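Local structure of phenazine-1-carboxylate N-methyltransferase (Pseudomonas aeruginosa, 2IP2) at residues A34-S39 with E45-A50; L64-E69 with D77-T82. The protein transfers a methyl group from S-adenosyl-L-methionine to phenazine-1-carboxylate, giving 5-methylphenazine-1-carboxylate, a step in the biosynthesis of the blue virulence pigment pyocyanine. All coordinates share one frame; numbering follows the deposited sequence. Where two conformers were deposited one is given.

Overall arrangement
Contact 1 and contact 2 both lie in the N-terminal dimerisation domain, their centres about 13 Å apart, and they share no secondary-structure element. Contact 1 packs helix 33-38 on helix 44-51 through aliphatic groups alone; contact 2 sets the end of helix 55-67 over strand 78-81 and adds a weak polar approach to its single apolar touch. Each is partly buried: I37 and L47 reach inward in the first and Y79 in the second, while A50 and E69 stay at the surface. The two contacts meet where N81 ND2 comes within 2.8 Å of E38 OE1 and 3.0 Å of A34 O, both probable hydrogen bonds.

Contact 1. Residues A34-S39 with E45-A50; sequences ADLIES and ETLAAA
The contact belongs to the helical half of a winged-helix domain, where L36 and I37 of helix 33-38 face L47 and A50 of helix 44-51. The two short axes approach to 10.9 Å with an angle of 129° between their directions, and large aliphatic side chains bridge the separation.

L47 does most of the bridging. Its CG stands beside the backbone N, and the next torsion is extended (chi2 171°), which carries CD1 outward to I37 while CD2 stays on L36. CD2 comes against the root of L36, 3.7 Å from L36 CB, and also lies 4.1 Å from L36 CD1. CD1 reaches the flank of the isoleucine instead, 4.2 Å from I37 CG1. Both neighbours are crossed at a slant, so the fork of L47 straddles two successive residues of the opposite helix.

In the winged-helix fold, helix 44-51 leads through a turn into helix 55-67, and these two form the helix-turn-helix unit against which the preceding helix 33-38 packs. I37 and L47 accordingly look into the domain interior: both touch Y79 of the wing strand, while I37 also meets M62 and L47 meets I58 on helix 55-67.

Toward the surface the contact thins to L36 CD1 lying 4.1 Å from A50 CB, one methyl against another. L36 lies in the last turn of its helix, and S39, the first residue past it, returns to its carbonyl: S39 OG donates to L36 O at 2.7 Å, the hydroxyl tilted 27° from the carbonyl plane. S39 N adds a weak bond to the same oxygen.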
loop_
_atom_site.group_PDB
_atom_site.type_symbol
_atom_site.label_atom_id
_atom_site.label_comp_id
_atom_site.label_asym_id
_atom_site.label_seq_id
_atom_site.Cartn_x
_atom_site.Cartn_y
_atom_site.Cartn_z
ATOM N N ALA A 34 -10.224 -0.277 17.267
ATOM C CA ALA A 34 -9.996 0.963 17.955
ATOM C C ALA A 34 -11.096 1.314 18.973
ATOM O O ALA A 34 -10.774 1.822 20.053
ATOM C CB ALA A 34 -9.848 2.093 16.936
ATOM N N ASP A 35 -12.355 1.083 18.614
ATOM C CA ASP A 35 -13.513 1.239 19.524
ATOM C C ASP A 35 -13.463 0.265 20.684
ATOM O O ASP A 35 -13.591 0.672 21.848
ATOM C CB ASP A 35 -14.803 1.070 18.736
ATOM C CG ASP A 35 -14.838 2.035 17.531
ATOM O OD1 ASP A 35 -14.565 3.247 17.770
ATOM O OD2 ASP A 35 -15.075 1.581 16.388
ATOM N N LEU A 36 -13.254 -1.015 20.368
ATOM C CA LEU A 36 -13.090 -2.031 21.409
ATOM C C LEU A 36 -12.002 -1.642 22.389
ATOM O O LEU A 36 -12.218 -1.670 23.621
ATOM C CB LEU A 36 -12.827 -3.438 20.801
ATOM C CG LEU A 36 -13.952 -3.959 19.885
ATOM C CD1 LEU A 36 -13.531 -5.168 19.179
ATOM C CD2 LEU A 36 -15.232 -4.324 20.697
ATOM N N ILE A 37 -10.831 -1.304 21.872
ATOM C CA ILE A 37 -9.702 -0.907 22.729
ATOM C C ILE A 37 -9.993 0.305 23.597
ATOM O O ILE A 37 -9.659 0.286 24.808
ATOM C CB ILE A 37 -8.378 -0.711 21.917
ATOM C CG1 ILE A 37 -7.883 -2.099 21.434
ATOM C CG2 ILE A 37 -7.334 0.023 22.748
ATOM C CD1 ILE A 37 -6.834 -2.076 20.241
ATOM N N GLU A 38 -10.605 1.344 23.023
ATOM C CA GLU A 38 -10.933 2.546 23.795
ATOM C C GLU A 38 -11.857 2.217 24.958
ATOM O O GLU A 38 -11.757 2.822 26.030
ATOM C CB GLU A 38 -11.583 3.616 22.923
ATOM C CG GLU A 38 -11.533 5.012 23.536
ATOM C CD GLU A 38 -10.116 5.465 23.869
ATOM O OE1 GLU A 38 -9.142 4.926 23.304
ATOM O OE2 GLU A 38 -9.940 6.436 24.643
ATOM N N SER A 39 -12.732 1.244 24.762
ATOM C CA SER A 39 -13.681 0.843 25.843
ATOM C C SER A 39 -13.063 -0.096 26.888
ATOM O O SER A 39 -13.754 -0.537 27.831
ATOM C CB SER A 39 -14.918 0.188 25.242
ATOM O OG SER A 39 -14.635 -1.118 24.736
ATOM N N GLU A 45 -6.824 -12.023 23.789
ATOM C CA GLU A 45 -7.913 -12.915 24.146
ATOM C C GLU A 45 -9.313 -12.235 24.150
ATOM O O GLU A 45 -10.278 -12.739 23.560
ATOM C CB GLU A 45 -7.574 -13.550 25.507
ATOM C CG GLU A 45 -6.277 -14.454 25.522
ATOM C CD GLU A 45 -4.929 -13.666 25.622
ATOM O OE1 GLU A 45 -4.946 -12.491 26.071
ATOM O OE2 GLU A 45 -3.841 -14.222 25.223
ATOM N N THR A 46 -9.426 -11.099 24.825
ATOM C CA THR A 46 -10.722 -10.411 24.868
ATOM C C THR A 46 -11.084 -9.759 23.532
ATOM O O THR A 46 -12.222 -9.802 23.128
ATOM C CB THR A 46 -10.810 -9.384 25.995
ATOM O OG1 THR A 46 -9.782 -8.401 25.837
ATOM C CG2 THR A 46 -10.631 -10.119 27.383
ATOM N N LEU A 47 -10.084 -9.237 22.825
ATOM C CA LEU A 47 -10.335 -8.753 21.435
ATOM C C LEU A 47 -10.842 -9.875 20.499
ATOM O O LEU A 47 -11.847 -9.719 19.833
ATOM C CB LEU A 47 -9.056 -8.119 20.909
ATOM C CG LEU A 47 -8.823 -6.689 21.445
ATOM C CD1 LEU A 47 -7.404 -6.204 21.053
ATOM C CD2 LEU A 47 -9.923 -5.746 20.936
ATOM N N ALA A 48 -10.179 -11.039 20.532
ATOM C CA ALA A 48 -10.569 -12.197 19.754
ATOM C C ALA A 48 -11.977 -12.690 19.999
ATOM O O ALA A 48 -12.720 -12.992 19.036
ATOM C CB ALA A 48 -9.516 -13.350 19.870
ATOM N N ALA A 49 -12.362 -12.752 21.285
ATOM C CA ALA A 49 -13.699 -13.187 21.675
ATOM C C ALA A 49 -14.688 -12.164 21.182
ATOM O O ALA A 49 -15.806 -12.499 20.718
ATOM C CB ALA A 49 -13.813 -13.343 23.221
ATOM N N ALA A 50 -14.276 -10.916 21.247
ATOM C CA ALA A 50 -15.178 -9.834 20.866
ATOM C C ALA A 50 -15.501 -9.809 19.348
ATOM O O ALA A 50 -16.596 -9.433 18.978
ATOM C CB ALA A 50 -14.630 -8.515 21.321
#

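Contact 2. Residues L64-E69 with D77-T82; sequences LLVAFE and DGYANT
V66 and Y79 stand 8.8 Å apart at their CA atoms, whereas E69 and T82 close to 7.3 Å, so the backbones draw together toward the far end of the strand. This is the junction between the long third helix of the winged-helix unit, 55-67, and the wing, a short hairpin of strands 71-72 and 78-81. A Schellman motif ends the helix: E69 takes a positive phi of 61° as its C-prime residue, its N bonds back to V66 O at 2.8 Å, and the next backbone N along the chain reaches L65 O.

The apolar part of the contact is one methyl on one ring. V66 has CG1 anti to the backbone N (chi1 173°), which leaves CG2 for the strand, and CG2 approaches Y79 CE1 obliquely at 4.2 Å. The ring leans inward from the strand and is flanked by H59 and M62, farther back on the same helix, and by I37.

At the helix end it is the main chain of E69, not its carboxylate, that meets T82. The threonine side chain lies to one side of the E69 carbonyl rather than ahead of it, with E69 O 4.0 Å from T82 CB and 4.1 Å from T82 CG2. T82 OG1 lies 3.4 Å from E69 O, a weak and doubtful hydrogen bond, since the hydroxyl has another acceptor within reach and its position is not secure. The residue has a second role as the N-cap of helix 83-86.

On its other side the end of helix 55-67 borders the second subunit, with A67 against V285 and F68 against P282 of that chain. The phenol of Y79 is tied elsewhere, its OH hydrogen-bonded to D44 OD1.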
loop_
_atom_site.group_PDB
_atom_site.type_symbol
_atom_site.label_atom_id
_atom_site.label_comp_id
_atom_site.label_asym_id
_atom_site.label_seq_id
_atom_site.Cartn_x
_atom_site.Cartn_y
_atom_site.Cartn_z
ATOM N N LEU A 64 1.817 -6.215 14.232
ATOM C CA LEU A 64 2.036 -5.462 13.004
ATOM C C LEU A 64 1.602 -3.992 13.134
ATOM O O LEU A 64 2.359 -3.066 12.811
ATOM C CB LEU A 64 1.259 -6.152 11.860
ATOM C CG LEU A 64 1.464 -5.589 10.460
ATOM C CD1 LEU A 64 1.161 -6.682 9.452
ATOM C CD2 LEU A 64 0.568 -4.350 10.226
ATOM N N LEU A 65 0.367 -3.758 13.594
ATOM C CA LEU A 65 -0.166 -2.394 13.620
ATOM C C LEU A 65 0.624 -1.552 14.623
ATOM O O LEU A 65 0.882 -0.372 14.358
ATOM C CB LEU A 65 -1.638 -2.398 14.003
ATOM C CG LEU A 65 -2.474 -2.983 12.848
ATOM C CD1 LEU A 65 -3.927 -3.253 13.271
ATOM C CD2 LEU A 65 -2.420 -2.113 11.538
ATOM N N VAL A 66 0.951 -2.137 15.771
ATOM C CA VAL A 66 1.768 -1.416 16.834
ATOM C C VAL A 66 3.165 -1.073 16.283
ATOM O O VAL A 66 3.700 0.038 16.530
ATOM C CB VAL A 66 1.900 -2.225 18.172
ATOM C CG1 VAL A 66 2.891 -1.557 19.182
ATOM C CG2 VAL A 66 0.517 -2.450 18.864
ATOM N N ALA A 67 3.757 -2.012 15.541
ATOM C CA ALA A 67 5.117 -1.785 14.983
ATOM C C ALA A 67 5.103 -0.601 14.010
ATOM O O ALA A 67 6.089 0.144 13.895
ATOM C CB ALA A 67 5.709 -3.079 14.306
ATOM N N PHE A 68 3.962 -0.358 13.363
ATOM C CA PHE A 68 3.798 0.786 12.502
ATOM C C PHE A 68 3.099 1.951 13.237
ATOM O O PHE A 68 2.549 2.881 12.623
ATOM C CB PHE A 68 3.065 0.357 11.188
ATOM C CG PHE A 68 3.970 -0.332 10.164
ATOM C CD1 PHE A 68 4.936 0.417 9.448
ATOM C CD2 PHE A 68 3.806 -1.687 9.848
ATOM C CE1 PHE A 68 5.751 -0.185 8.496
ATOM C CE2 PHE A 68 4.608 -2.298 8.879
ATOM C CZ PHE A 68 5.601 -1.555 8.206
ATOM N N GLU A 69 3.119 1.926 14.573
ATOM C CA GLU A 69 2.629 3.081 15.364
ATOM C C GLU A 69 1.179 3.431 15.140
ATOM O O GLU A 69 0.754 4.568 15.341
ATOM C CB GLU A 69 3.541 4.321 15.168
ATOM C CG GLU A 69 4.944 4.018 15.701
ATOM C CD GLU A 69 5.904 5.202 15.561
ATOM O OE1 GLU A 69 5.415 6.340 15.298
ATOM O OE2 GLU A 69 7.120 4.952 15.692
ATOM N N ASP A 77 -0.107 -5.780 29.386
ATOM C CA ASP A 77 -0.495 -4.539 30.056
ATOM C C ASP A 77 -1.734 -3.927 29.405
ATOM O O ASP A 77 -2.419 -3.082 30.009
ATOM C CB ASP A 77 0.663 -3.532 30.023
ATOM C CG ASP A 77 1.972 -4.123 30.557
ATOM O OD1 ASP A 77 1.901 -4.871 31.560
ATOM O OD2 ASP A 77 3.060 -3.870 29.947
ATOM N N GLY A 78 -2.026 -4.354 28.175
ATOM C CA GLY A 78 -3.178 -3.860 27.460
ATOM C C GLY A 78 -2.808 -2.996 26.262
ATOM O O GLY A 78 -1.866 -2.249 26.304
ATOM N N TYR A 79 -3.498 -3.119 25.178
ATOM C CA TYR A 79 -3.338 -2.249 23.995
ATOM C C TYR A 79 -3.983 -0.909 24.255
ATOM O O TYR A 79 -4.881 -0.813 25.086
ATOM C CB TYR A 79 -4.052 -2.899 22.817
ATOM C CG TYR A 79 -3.367 -4.137 22.337
ATOM C CD1 TYR A 79 -2.054 -4.083 21.835
ATOM C CD2 TYR A 79 -4.020 -5.353 22.383
ATOM C CE1 TYR A 79 -1.394 -5.259 21.398
ATOM C CE2 TYR A 79 -3.389 -6.538 21.937
ATOM C CZ TYR A 79 -2.097 -6.481 21.423
ATOM O OH TYR A 79 -1.469 -7.636 21.017
ATOM N N ALA A 80 -3.606 0.115 23.483
ATOM C CA ALA A 80 -4.174 1.442 23.688
ATOM C C ALA A 80 -4.144 2.183 22.343
ATOM O O ALA A 80 -3.297 1.892 21.487
ATOM C CB ALA A 80 -3.321 2.232 24.774
ATOM N N ASN A 81 -5.051 3.137 22.164
ATOM C CA ASN A 81 -5.019 3.959 20.954
ATOM C C ASN A 81 -3.829 4.934 20.891
ATOM O O ASN A 81 -3.228 5.267 21.932
ATOM C CB ASN A 81 -6.376 4.669 20.803
ATOM C CG ASN A 81 -7.435 3.728 20.256
ATOM O OD1 ASN A 81 -7.227 3.110 19.200
ATOM N ND2 ASN A 81 -8.540 3.551 20.997
ATOM N N THR A 82 -3.509 5.370 19.663
ATOM C CA THR A 82 -2.506 6.392 19.363
ATOM C C THR A 82 -3.244 7.531 18.627
ATOM O O THR A 82 -4.414 7.348 18.237
ATOM C CB THR A 82 -1.382 5.813 18.487
ATOM O OG1 THR A 82 -1.933 5.278 17.264
ATOM C CG2 THR A 82 -0.568 4.708 19.257
#